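RsfP (Uncultured bacterium, PDB 4GLJ) probably catalyses the phosphorolysis of methylthioadenosine to adenine and methylthioribose 1-phosphate, and binds the dye rhodamine B. Local coordinates at residues L109-T121 and A140-I152. Numbering follows the deposited sequence. Where two conformers were deposited one is given.
Sequences LDMVIPDQMIDMT and ADPLCPEVADILI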
loop_
_atom_site.group_PDB
_atom_site.type_symbol
_atom_site.label_atom_id
_atom_site.label_comp_id
_atom_site.label_asym_id
_atom_site.label_seq_id
_atom_site.Cartn_x
_atom_site.Cartn_y
_atom_site.Cartn_z
ATOM N N LEU A 109 6.652 -7.233 28.135
ATOM C CA LEU A 109 6.068 -8.315 28.935
ATOM C C LEU A 109 4.586 -8.133 29.286
ATOM O O LEU A 109 3.959 -9.053 29.810
ATOM C CB LEU A 109 6.873 -8.602 30.224
ATOM C CG LEU A 109 8.375 -8.807 30.136
ATOM C CD1 LEU A 109 8.764 -9.199 31.539
ATOM C CD2 LEU A 109 8.816 -9.850 29.138
ATOM N N ASP A 110 3.995 -6.979 28.978
ATOM C CA ASP A 110 2.552 -6.899 29.074
ATOM C C ASP A 110 1.962 -7.701 27.920
ATOM O O ASP A 110 2.633 -7.941 26.845
ATOM C CB ASP A 110 2.040 -5.481 28.950
ATOM C CG ASP A 110 2.282 -4.630 30.197
ATOM O OD1 ASP A 110 2.731 -5.153 31.263
ATOM O OD2 ASP A 110 2.042 -3.383 30.052
ATOM N N MET A 111 0.704 -8.099 28.109
ATOM C CA MET A 111 -0.108 -8.562 26.965
ATOM C C MET A 111 -1.227 -7.599 26.680
ATOM O O MET A 111 -1.624 -6.811 27.559
ATOM C CB MET A 111 -0.637 -9.967 27.205
ATOM C CG MET A 111 0.472 -10.910 27.723
ATOM S SD MET A 111 -0.117 -12.618 27.780
ATOM C CE MET A 111 1.247 -13.452 28.593
ATOM N N VAL A 112 -1.699 -7.665 25.441
ATOM C CA VAL A 112 -2.670 -6.765 24.927
ATOM C C VAL A 112 -3.651 -7.627 24.127
ATOM O O VAL A 112 -3.274 -8.490 23.313
ATOM C CB VAL A 112 -2.025 -5.678 24.021
ATOM C CG1 VAL A 112 -3.110 -4.763 23.470
ATOM C CG2 VAL A 112 -1.052 -4.815 24.856
ATOM N N ILE A 113 -4.928 -7.391 24.376
ATOM C CA ILE A 113 -5.976 -8.079 23.587
ATOM C C ILE A 113 -6.684 -6.994 22.744
ATOM O O ILE A 113 -7.610 -6.322 23.209
ATOM C CB ILE A 113 -7.067 -8.764 24.514
ATOM C CG1 ILE A 113 -6.392 -9.580 25.625
ATOM C CG2 ILE A 113 -8.064 -9.601 23.685
ATOM C CD1 ILE A 113 -5.443 -10.591 25.084
ATOM N N PRO A 114 -6.231 -6.796 21.538
ATOM C CA PRO A 114 -6.807 -5.648 20.777
ATOM C C PRO A 114 -8.245 -5.923 20.360
ATOM O O PRO A 114 -8.691 -7.103 20.326
ATOM C CB PRO A 114 -5.882 -5.573 19.542
ATOM C CG PRO A 114 -5.340 -6.985 19.403
ATOM C CD PRO A 114 -5.090 -7.405 20.851
ATOM N N ASP A 115 -9.018 -4.853 20.141
ATOM C CA ASP A 115 -10.331 -5.064 19.620
ATOM C C ASP A 115 -10.386 -4.489 18.194
ATOM O O ASP A 115 -11.364 -4.731 17.481
ATOM C CB ASP A 115 -11.401 -4.433 20.544
ATOM C CG ASP A 115 -11.278 -2.907 20.642
ATOM O OD1 ASP A 115 -10.175 -2.330 20.506
ATOM O OD2 ASP A 115 -12.303 -2.257 20.849
ATOM N N GLN A 116 -9.337 -3.745 17.758
ATOM C CA GLN A 116 -9.430 -3.161 16.423
ATOM C C GLN A 116 -8.122 -3.402 15.729
ATOM O O GLN A 116 -7.099 -3.717 16.375
ATOM C CB GLN A 116 -9.752 -1.643 16.511
ATOM C CG GLN A 116 -11.274 -1.335 16.696
ATOM C CD GLN A 116 -12.086 -1.881 15.482
ATOM O OE1 GLN A 116 -11.580 -1.878 14.378
ATOM N NE2 GLN A 116 -13.299 -2.406 15.720
ATOM N N MET A 117 -8.107 -3.134 14.428
ATOM C CA MET A 117 -6.906 -3.392 13.609
ATOM C C MET A 117 -6.916 -2.409 12.478
ATOM O O MET A 117 -8.015 -1.938 12.047
ATOM C CB MET A 117 -6.985 -4.767 12.973
ATOM C CG MET A 117 -6.861 -5.892 13.949
ATOM S SD MET A 117 -7.060 -7.428 13.071
ATOM C CE MET A 117 -5.372 -7.860 12.699
ATOM N N ILE A 118 -5.728 -2.043 11.994
ATOM C CA ILE A 118 -5.666 -1.204 10.784
ATOM C C ILE A 118 -4.672 -1.940 9.863
ATOM O O ILE A 118 -3.580 -2.258 10.300
ATOM C CB ILE A 118 -5.123 0.197 11.124
ATOM C CG1 ILE A 118 -6.142 0.969 12.071
ATOM C CG2 ILE A 118 -4.779 0.868 9.781
ATOM C CD1 ILE A 118 -5.745 2.350 12.558
ATOM N N ASP A 119 -5.092 -2.252 8.626
ATOM C CA ASP A 119 -4.263 -3.002 7.712
ATOM C C ASP A 119 -3.429 -2.072 6.855
ATOM O O ASP A 119 -3.931 -1.489 5.897
ATOM C CB ASP A 119 -5.110 -3.892 6.822
ATOM C CG ASP A 119 -4.268 -4.833 5.968
ATOM O OD1 ASP A 119 -3.025 -4.829 6.081
ATOM O OD2 ASP A 119 -4.880 -5.601 5.180
ATOM N N MET A 120 -2.164 -1.893 7.238
ATOM C CA MET A 120 -1.206 -1.130 6.407
ATOM C C MET A 120 -0.325 -1.998 5.503
ATOM O O MET A 120 0.579 -1.469 4.873
ATOM C CB MET A 120 -0.248 -0.337 7.322
ATOM C CG MET A 120 -1.022 0.694 8.155
ATOM S SD MET A 120 -2.033 1.850 7.210
ATOM C CE MET A 120 -0.890 2.611 6.089
ATOM N N THR A 121 -0.557 -3.301 5.460
ATOM C CA THR A 121 0.243 -4.190 4.622
ATOM C C THR A 121 -0.000 -3.847 3.158
ATOM O O THR A 121 -1.003 -3.206 2.848
ATOM C CB THR A 121 -0.046 -5.690 4.815
ATOM O OG1 THR A 121 -1.348 -6.059 4.323
ATOM C CG2 THR A 121 0.147 -6.100 6.359
ATOM N N ALA A 140 -15.824 -4.775 10.322
ATOM C CA ALA A 140 -16.092 -3.646 11.257
ATOM C C ALA A 140 -15.519 -3.982 12.646
ATOM O O ALA A 140 -14.813 -3.142 13.299
ATOM C CB ALA A 140 -17.587 -3.322 11.370
ATOM N N ASP A 141 -15.845 -5.192 13.118
ATOM C CA ASP A 141 -15.243 -5.694 14.353
ATOM C C ASP A 141 -14.271 -6.843 13.975
ATOM O O ASP A 141 -14.721 -8.009 13.742
ATOM C CB ASP A 141 -16.346 -6.098 15.385
ATOM C CG ASP A 141 -17.263 -4.949 15.700
ATOM O OD1 ASP A 141 -16.805 -3.971 16.306
ATOM O OD2 ASP A 141 -18.435 -4.978 15.253
ATOM N N PRO A 142 -12.964 -6.525 13.814
ATOM C CA PRO A 142 -12.232 -7.534 13.101
ATOM C C PRO A 142 -11.710 -8.704 13.977
ATOM O O PRO A 142 -11.121 -9.617 13.403
ATOM C CB PRO A 142 -11.002 -6.760 12.538
ATOM C CG PRO A 142 -10.791 -5.726 13.628
ATOM C CD PRO A 142 -12.199 -5.242 13.915
ATOM N N LEU A 143 -11.837 -8.575 15.307
ATOM C CA LEU A 143 -11.329 -9.521 16.313
ATOM C C LEU A 143 -12.534 -9.849 17.181
ATOM O O LEU A 143 -13.137 -8.951 17.755
ATOM C CB LEU A 143 -10.264 -8.815 17.148
ATOM C CG LEU A 143 -9.040 -8.408 16.287
ATOM C CD1 LEU A 143 -8.171 -7.319 16.860
ATOM C CD2 LEU A 143 -8.266 -9.647 15.791
ATOM N N CYS A 144 -12.925 -11.108 17.209
ATOM C CA CYS A 144 -14.211 -11.562 17.777
ATOM C C CYS A 144 -14.245 -11.198 19.233
ATOM O O CYS A 144 -13.415 -11.672 19.997
ATOM C CB CYS A 144 -14.393 -13.104 17.614
ATOM S SG CYS A 144 -15.765 -13.898 18.532
ATOM N N PRO A 145 -15.205 -10.355 19.643
ATOM C CA PRO A 145 -15.222 -9.928 21.070
ATOM C C PRO A 145 -15.507 -11.087 22.061
ATOM O O PRO A 145 -15.095 -10.990 23.200
ATOM C CB PRO A 145 -16.415 -8.937 21.133
ATOM C CG PRO A 145 -17.153 -9.065 19.846
ATOM C CD PRO A 145 -16.243 -9.704 18.831
ATOM N N GLU A 146 -16.227 -12.131 21.640
ATOM C CA GLU A 146 -16.489 -13.287 22.518
ATOM C C GLU A 146 -15.161 -14.008 22.828
ATOM O O GLU A 146 -14.937 -14.362 23.965
ATOM C CB GLU A 146 -17.522 -14.251 21.908
ATOM C CG GLU A 146 -18.846 -13.598 21.556
ATOM C CD GLU A 146 -19.718 -13.311 22.774
ATOM O OE1 GLU A 146 -20.971 -13.219 22.614
ATOM O OE2 GLU A 146 -19.180 -13.217 23.907
ATOM N N VAL A 147 -14.282 -14.156 21.833
ATOM C CA VAL A 147 -12.930 -14.740 22.016
ATOM C C VAL A 147 -12.025 -13.793 22.753
ATOM O O VAL A 147 -11.317 -14.206 23.669
ATOM C CB VAL A 147 -12.260 -15.137 20.663
ATOM C CG1 VAL A 147 -10.979 -15.887 20.888
ATOM C CG2 VAL A 147 -13.168 -16.084 19.831
ATOM N N ALA A 148 -12.059 -12.495 22.416
ATOM C CA ALA A 148 -11.294 -11.501 23.177
ATOM C C ALA A 148 -11.715 -11.475 24.638
ATOM O O ALA A 148 -10.851 -11.424 25.513
ATOM C CB ALA A 148 -11.427 -10.077 22.582
ATOM N N ASP A 149 -13.024 -11.507 24.934
ATOM C CA ASP A 149 -13.404 -11.570 26.344
ATOM C C ASP A 149 -12.858 -12.826 27.052
ATOM O O ASP A 149 -12.516 -12.749 28.252
ATOM C CB ASP A 149 -14.907 -11.454 26.540
ATOM C CG ASP A 149 -15.289 -11.583 28.005
ATOM O OD1 ASP A 149 -14.907 -10.675 28.819
ATOM O OD2 ASP A 149 -15.904 -12.644 28.345
ATOM N N ILE A 150 -12.905 -13.980 26.360
ATOM C CA ILE A 150 -12.296 -15.226 26.904
ATOM C C ILE A 150 -10.792 -15.008 27.173
ATOM O O ILE A 150 -10.290 -15.415 28.237
ATOM C CB ILE A 150 -12.538 -16.440 25.987
ATOM C CG1 ILE A 150 -13.953 -16.976 26.261
ATOM C CG2 ILE A 150 -11.505 -17.543 26.222
ATOM C CD1 ILE A 150 -14.467 -18.013 25.317
ATOM N N LEU A 151 -10.079 -14.340 26.236
ATOM C CA LEU A 151 -8.680 -14.111 26.461
ATOM C C LEU A 151 -8.359 -13.306 27.710
ATOM O O LEU A 151 -7.357 -13.602 28.368
ATOM C CB LEU A 151 -7.947 -13.529 25.228
ATOM C CG LEU A 151 -7.950 -14.508 24.041
ATOM C CD1 LEU A 151 -7.551 -13.726 22.759
ATOM C CD2 LEU A 151 -6.966 -15.653 24.284
ATOM N N ILE A 152 -9.145 -12.264 27.984
ATOM C CA ILE A 152 -9.026 -11.453 29.143
ATOM C C ILE A 152 -9.208 -12.310 30.398
ATOM O O ILE A 152 -8.428 -12.177 31.330
ATOM C CB ILE A 152 -10.083 -10.285 29.128
ATOM C CG1 ILE A 152 -9.766 -9.266 28.013
ATOM C CG2 ILE A 152 -10.086 -9.575 30.442
ATOM C CD1 ILE A 152 -10.984 -8.395 27.613
HETATM O O HOH W 1 -13.481 -6.485 17.109
#
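In this phosphorylase-superfamily fold, strand 111-119 of the central mixed sheet turns a corner at Asp115 and meets helix 145-157 and the loop leading into it. Strand 111-114 and helix 145-152 run nearly antiparallel, their axes 8.9 Å apart. Ile113 faces the helix. Its CG2, anti to the backbone N, lies 3.6 Å from Ala148 CB, while CG1 and CD1 reach Ile152 and Leu151. At the corner, the CD1 methyl of Leu143 touches both Pro114 and Met117. Leu143 CD1 is 3.8 Å from Pro114 CG and, in the Met117 conformer given, comes within 3.5 Å of Met117 CG. In that conformer Met117 SD lies beside Leu143 CD2. Pro142 CG rests against Met117 CG. Gln116 crosses the Pro142 ring at about a right angle. Bent at chi2 (-61°), it brings NE2 into a hydrogen bond with Ala140 O (2.9 Å). This bond is nearly straight (165°) and lies in the amide plane of Gln116. A leucine in its place would probably leave Ala140 O without this donor and the 140-142 loop less firmly tied to the strand. One water donates to both Asp115 O and Leu143 O. Asp141 makes a salt bridge with Arg182 of the second subunit, so this loop also joins the subunit interface. Apolar contacts thus run along both helix and loop, while a side-chain amide hydrogen bond and a water bridge tie the loop to the strand at the corner.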